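Side-chain contacts in N-acetyltransferase (Escherichia coli, PDB 6GTQ), which probably transfers an acetyl group from acetyl-coenzyme A to an amino group of its substrate, as enzymes of the GNAT family do: residues 48-53 with 115-120; 8-11 with 17-20. The protein carries 1 engineered substitution. One frame throughout, in Å; residues are numbered along the deposited sequence.

Contact 1. Residues 48-53 with 115-120; sequences RAYILC and VAHAMN
With CG of His117 anti to its backbone N (chi1 -172°), the imidazole is carried across from helix 110-129 to strand 48-53, where Tyr50 carries its ring beside its own backbone N, opposite the carbonyl carbon (chi1 -70°). The two side chains cross at about a right angle. The meeting is narrow: His117 CE1 lies 3.6 Å from Tyr50 CD2 and 4.0 Å from Tyr50 CE2, one corner of the imidazole touching the CD2-CE2 bond of the phenol obliquely. Relative to the imidazole, Tyr50 CD2 lies at the ring edge, near its plane. The planes are inclined at 61° with centroids 5.7 Å apart, an oblique aromatic pair held by van der Waals contact.

The polar end of His117 is held by Tyr65 on strand 61-74, whose OH is hydrogen-bonded to ND1, a bond that limits the turning of the imidazole; the Tyr65 ring meets that of Tyr50 almost in parallel. Histidine suits this place because it offers a polar nitrogen to one tyrosine and a ring carbon to the other, while an apolar side chain from the chain of another protein also packs on it. Tyrosine gives the strand a flat, long group able to span the gap to the helix, the closest CA atoms, those of Tyr50 and Ala118, being 8.5 Å apart. A helix laid against a sheet face in this way is the alpha/beta layering of the GNAT fold.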
loop_
_atom_site.group_PDB
_atom_site.type_symbol
_atom_site.label_atom_id
_atom_site.label_comp_id
_atom_site.label_asym_id
_atom_site.label_seq_id
_atom_site.Cartn_x
_atom_site.Cartn_y
_atom_site.Cartn_z
ATOM N N ARG A 48 0.861 -5.082 -9.529
ATOM C CA ARG A 48 1.623 -3.901 -9.935
ATOM C C ARG A 48 2.580 -3.634 -8.791
ATOM O O ARG A 48 2.139 -3.413 -7.657
ATOM C CB ARG A 48 0.710 -2.686 -10.196
ATOM C CG ARG A 48 -0.387 -2.952 -11.213
ATOM C CD ARG A 48 0.062 -2.828 -12.648
ATOM N NE ARG A 48 0.837 -3.983 -13.071
ATOM C CZ ARG A 48 1.720 -3.975 -14.057
ATOM N NH1 ARG A 48 1.945 -2.863 -14.747
ATOM N NH2 ARG A 48 2.386 -5.074 -14.364
ATOM N N ALA A 49 3.886 -3.760 -9.070
ATOM C CA ALA A 49 4.954 -3.602 -8.098
ATOM C C ALA A 49 5.644 -2.252 -8.228
ATOM O O ALA A 49 6.038 -1.844 -9.330
ATOM C CB ALA A 49 5.959 -4.723 -8.259
ATOM N N TYR A 50 5.790 -1.566 -7.083
ATOM C CA TYR A 50 6.417 -0.257 -6.965
ATOM C C TYR A 50 7.657 -0.381 -6.092
ATOM O O TYR A 50 7.625 -1.025 -5.036
ATOM C CB TYR A 50 5.423 0.758 -6.407
ATOM C CG TYR A 50 4.326 1.118 -7.383
ATOM C CD1 TYR A 50 3.241 0.264 -7.592
ATOM C CD2 TYR A 50 4.348 2.329 -8.070
ATOM C CE1 TYR A 50 2.232 0.586 -8.498
ATOM C CE2 TYR A 50 3.336 2.666 -8.968
ATOM C CZ TYR A 50 2.289 1.784 -9.189
ATOM O OH TYR A 50 1.299 2.113 -10.079
ATOM N N ILE A 51 8.760 0.210 -6.556
ATOM C CA ILE A 51 10.063 0.088 -5.919
ATOM C C ILE A 51 10.617 1.424 -5.408
ATOM O O ILE A 51 10.496 2.448 -6.072
ATOM C CB ILE A 51 11.003 -0.647 -6.950
ATOM C CG1 ILE A 51 11.142 -2.152 -6.639
ATOM C CG2 ILE A 51 12.374 -0.005 -7.142
ATOM C CD1 ILE A 51 9.913 -3.020 -6.940
ATOM N N LEU A 52 11.195 1.391 -4.197
ATOM C CA LEU A 52 11.912 2.491 -3.553
ATOM C C LEU A 52 13.386 2.155 -3.806
ATOM O O LEU A 52 13.865 1.139 -3.310
ATOM C CB LEU A 52 11.610 2.548 -2.040
ATOM C CG LEU A 52 12.410 3.562 -1.200
ATOM C CD1 LEU A 52 12.020 4.995 -1.522
ATOM C CD2 LEU A 52 12.270 3.279 0.277
ATOM N N CYS A 53 14.069 2.938 -4.650
ATOM C CA CYS A 53 15.466 2.665 -4.992
ATOM C C CYS A 53 16.344 3.911 -4.961
ATOM O O CYS A 53 15.836 5.024 -4.839
ATOM C CB CYS A 53 15.591 1.905 -6.314
ATOM S SG CYS A 53 14.784 2.707 -7.719
ATOM N N VAL A 115 3.165 4.235 1.498
ATOM C CA VAL A 115 1.700 4.148 1.614
ATOM C C VAL A 115 1.069 5.411 0.973
ATOM O O VAL A 115 0.106 5.294 0.227
ATOM C CB VAL A 115 1.235 3.923 3.082
ATOM C CG1 VAL A 115 -0.289 3.935 3.198
ATOM C CG2 VAL A 115 1.796 2.620 3.639
ATOM N N ALA A 116 1.664 6.596 1.213
ATOM C CA ALA A 116 1.209 7.869 0.641
ATOM C C ALA A 116 1.349 7.869 -0.898
ATOM O O ALA A 116 0.499 8.434 -1.593
ATOM C CB ALA A 116 1.963 9.041 1.265
ATOM N N HIS A 117 2.393 7.199 -1.415
ATOM C CA HIS A 117 2.632 7.027 -2.847
ATOM C C HIS A 117 1.523 6.131 -3.412
ATOM O O HIS A 117 0.849 6.511 -4.378
ATOM C CB HIS A 117 4.020 6.426 -3.097
ATOM C CG HIS A 117 4.395 6.399 -4.546
ATOM N ND1 HIS A 117 4.021 5.358 -5.368
ATOM C CD2 HIS A 117 5.091 7.298 -5.278
ATOM C CE1 HIS A 117 4.501 5.648 -6.563
ATOM N NE2 HIS A 117 5.157 6.801 -6.557
ATOM N N ALA A 118 1.295 4.983 -2.751
ATOM C CA ALA A 118 0.243 4.010 -3.061
ATOM C C ALA A 118 -1.119 4.689 -3.117
ATOM O O ALA A 118 -1.829 4.541 -4.116
ATOM C CB ALA A 118 0.234 2.896 -2.024
ATOM N N MET A 119 -1.452 5.489 -2.081
ATOM C CA MET A 119 -2.701 6.240 -1.977
ATOM C C MET A 119 -2.884 7.203 -3.133
ATOM O O MET A 119 -3.998 7.325 -3.635
ATOM C CB MET A 119 -2.756 6.999 -0.652
ATOM C CG MET A 119 -3.076 6.128 0.522
ATOM S SD MET A 119 -3.092 7.164 1.971
ATOM C CE MET A 119 -3.437 5.970 3.191
ATOM N N ASN A 120 -1.800 7.860 -3.576
ATOM C CA ASN A 120 -1.826 8.797 -4.700
ATOM C C ASN A 120 -2.088 8.074 -6.040
ATOM O O ASN A 120 -2.766 8.625 -6.906
ATOM C CB ASN A 120 -0.537 9.642 -4.747
ATOM C CG ASN A 120 -0.571 10.722 -5.800
ATOM O OD1 ASN A 120 -1.265 11.730 -5.665
ATOM N ND2 ASN A 120 0.158 10.523 -6.886
#

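Contact 2. Residues 8-11 with 17-20; sequences TIEI and DYDL
Tyr18 and Glu10 bury most of the surface here, and they come at each other from opposite directions, the phenol from the loop that follows strand 8-11 and the carboxylate from the strand itself. Tyr18 OH donates a rather long hydrogen bond of 3.2 Å to Glu10 OE1, which it meets nearly in line with the C-O bond. The oxygen lies at the edge of the ring, near its plane, yet the carboxylate as a whole stands at 86° to the ring. In Glu10, CG sits between the backbone N and the carbonyl carbon (chi1 60°), and the extended chain beyond it carries the carboxylate out to the phenol. Ile11 contributes less: its side chain leaves in another direction, and its carbonyl O comes only within 4.2 Å of Tyr18 OH.

The hydroxyl has a second partner, since the backbone N of Thr13 is hydrogen-bonded to it, while Glu10 OE2 forms a long, weak ion pair with Arg59. Tyrosine fits because one hydroxyl can give and accept at once, and its ring can still pack on Ile51 and Val61. With a backbone N-H on its oxygen, the phenol is probably somewhat polarised and the better donor to the carboxylate.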
loop_
_atom_site.group_PDB
_atom_site.type_symbol
_atom_site.label_atom_id
_atom_site.label_comp_id
_atom_site.label_asym_id
_atom_site.label_seq_id
_atom_site.Cartn_x
_atom_site.Cartn_y
_atom_site.Cartn_z
ATOM N N THR A 8 14.233 7.367 -4.918
ATOM C CA THR A 8 13.032 7.613 -5.742
ATOM C C THR A 8 12.024 6.459 -5.631
ATOM O O THR A 8 12.423 5.324 -5.369
ATOM C CB THR A 8 13.361 7.846 -7.234
ATOM O OG1 THR A 8 14.081 6.734 -7.756
ATOM C CG2 THR A 8 14.103 9.147 -7.493
ATOM N N ILE A 9 10.719 6.752 -5.838
ATOM C CA ILE A 9 9.649 5.742 -5.877
ATOM C C ILE A 9 9.128 5.692 -7.305
ATOM O O ILE A 9 8.685 6.709 -7.843
ATOM C CB ILE A 9 8.490 5.911 -4.856
ATOM C CG1 ILE A 9 9.000 6.204 -3.433
ATOM C CG2 ILE A 9 7.586 4.664 -4.879
ATOM C CD1 ILE A 9 8.001 6.941 -2.533
ATOM N N GLU A 10 9.210 4.517 -7.922
ATOM C CA GLU A 10 8.768 4.303 -9.291
ATOM C C GLU A 10 8.175 2.912 -9.456
ATOM O O GLU A 10 8.526 2.001 -8.711
ATOM C CB GLU A 10 9.933 4.528 -10.284
ATOM C CG GLU A 10 11.129 3.601 -10.085
ATOM C CD GLU A 10 12.251 3.676 -11.103
ATOM O OE1 GLU A 10 12.669 2.605 -11.602
ATOM O OE2 GLU A 10 12.728 4.800 -11.387
ATOM N N ILE A 11 7.287 2.745 -10.441
ATOM C CA ILE A 11 6.718 1.445 -10.790
ATOM C C ILE A 11 7.842 0.635 -11.448
ATOM O O ILE A 11 8.689 1.221 -12.130
ATOM C CB ILE A 11 5.437 1.573 -11.680
ATOM C CG1 ILE A 11 4.767 0.195 -11.896
ATOM C CG2 ILE A 11 5.682 2.331 -13.021
ATOM C CD1 ILE A 11 3.343 0.233 -12.251
ATOM N N ASP A 17 17.028 -3.694 -15.129
ATOM C CA ASP A 17 17.663 -4.601 -14.164
ATOM C C ASP A 17 17.788 -3.925 -12.792
ATOM O O ASP A 17 18.119 -2.738 -12.703
ATOM C CB ASP A 17 19.032 -5.098 -14.662
ATOM C CG ASP A 17 18.982 -6.070 -15.827
ATOM O OD1 ASP A 17 17.990 -6.820 -15.938
ATOM O OD2 ASP A 17 19.953 -6.101 -16.612
ATOM N N TYR A 18 17.513 -4.695 -11.727
ATOM C CA TYR A 18 17.507 -4.226 -10.342
ATOM C C TYR A 18 18.450 -5.001 -9.424
ATOM O O TYR A 18 18.626 -6.208 -9.602
ATOM C CB TYR A 18 16.076 -4.309 -9.800
ATOM C CG TYR A 18 15.130 -3.309 -10.427
ATOM C CD1 TYR A 18 14.425 -3.616 -11.588
ATOM C CD2 TYR A 18 14.931 -2.053 -9.854
ATOM C CE1 TYR A 18 13.555 -2.694 -12.174
ATOM C CE2 TYR A 18 14.055 -1.128 -10.423
ATOM C CZ TYR A 18 13.375 -1.451 -11.586
ATOM O OH TYR A 18 12.519 -0.531 -12.141
ATOM N N ASP A 19 19.049 -4.306 -8.430
ATOM C CA ASP A 19 19.909 -4.942 -7.434
ATOM C C ASP A 19 19.017 -5.280 -6.239
ATOM O O ASP A 19 18.646 -4.404 -5.457
ATOM C CB ASP A 19 21.120 -4.074 -7.065
ATOM C CG ASP A 19 22.172 -4.838 -6.285
ATOM O OD1 ASP A 19 22.676 -5.866 -6.809
ATOM O OD2 ASP A 19 22.497 -4.413 -5.157
ATOM N N LEU A 20 18.605 -6.548 -6.151
ATOM C CA LEU A 20 17.717 -7.005 -5.074
ATOM C C LEU A 20 18.282 -8.003 -4.049
ATOM O O LEU A 20 17.868 -7.999 -2.891
ATOM C CB LEU A 20 16.435 -7.593 -5.676
ATOM C CG LEU A 20 15.498 -6.663 -6.449
ATOM C CD1 LEU A 20 16.276 -5.569 -7.163
ATOM C CD2 LEU A 20 14.670 -7.461 -7.442
#

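How the contacts relate
Both contacts lie at the surface, contact 1 nearer the centre of the chain, and their strands are antiparallel neighbours: Ile51 N probably bonds to Glu10 O at 2.8 Å. They use opposite faces of the sheet. On the face that carries helix 110-129, Ile9 touches His117 and Ile11 packs on Tyr50, extending the apolar setting of contact 1; on the other face, Glu10 turns to the loop of contact 2. The chemistry differs accordingly. Aromatic packing joins a helix and a strand far apart in sequence in contact 1, while the histidine's hydrogen bond goes to strand 61-74; contact 2 ties a loop back to the outermost strand it has just left by a hydrogen bond to a carboxylate that is probably charged.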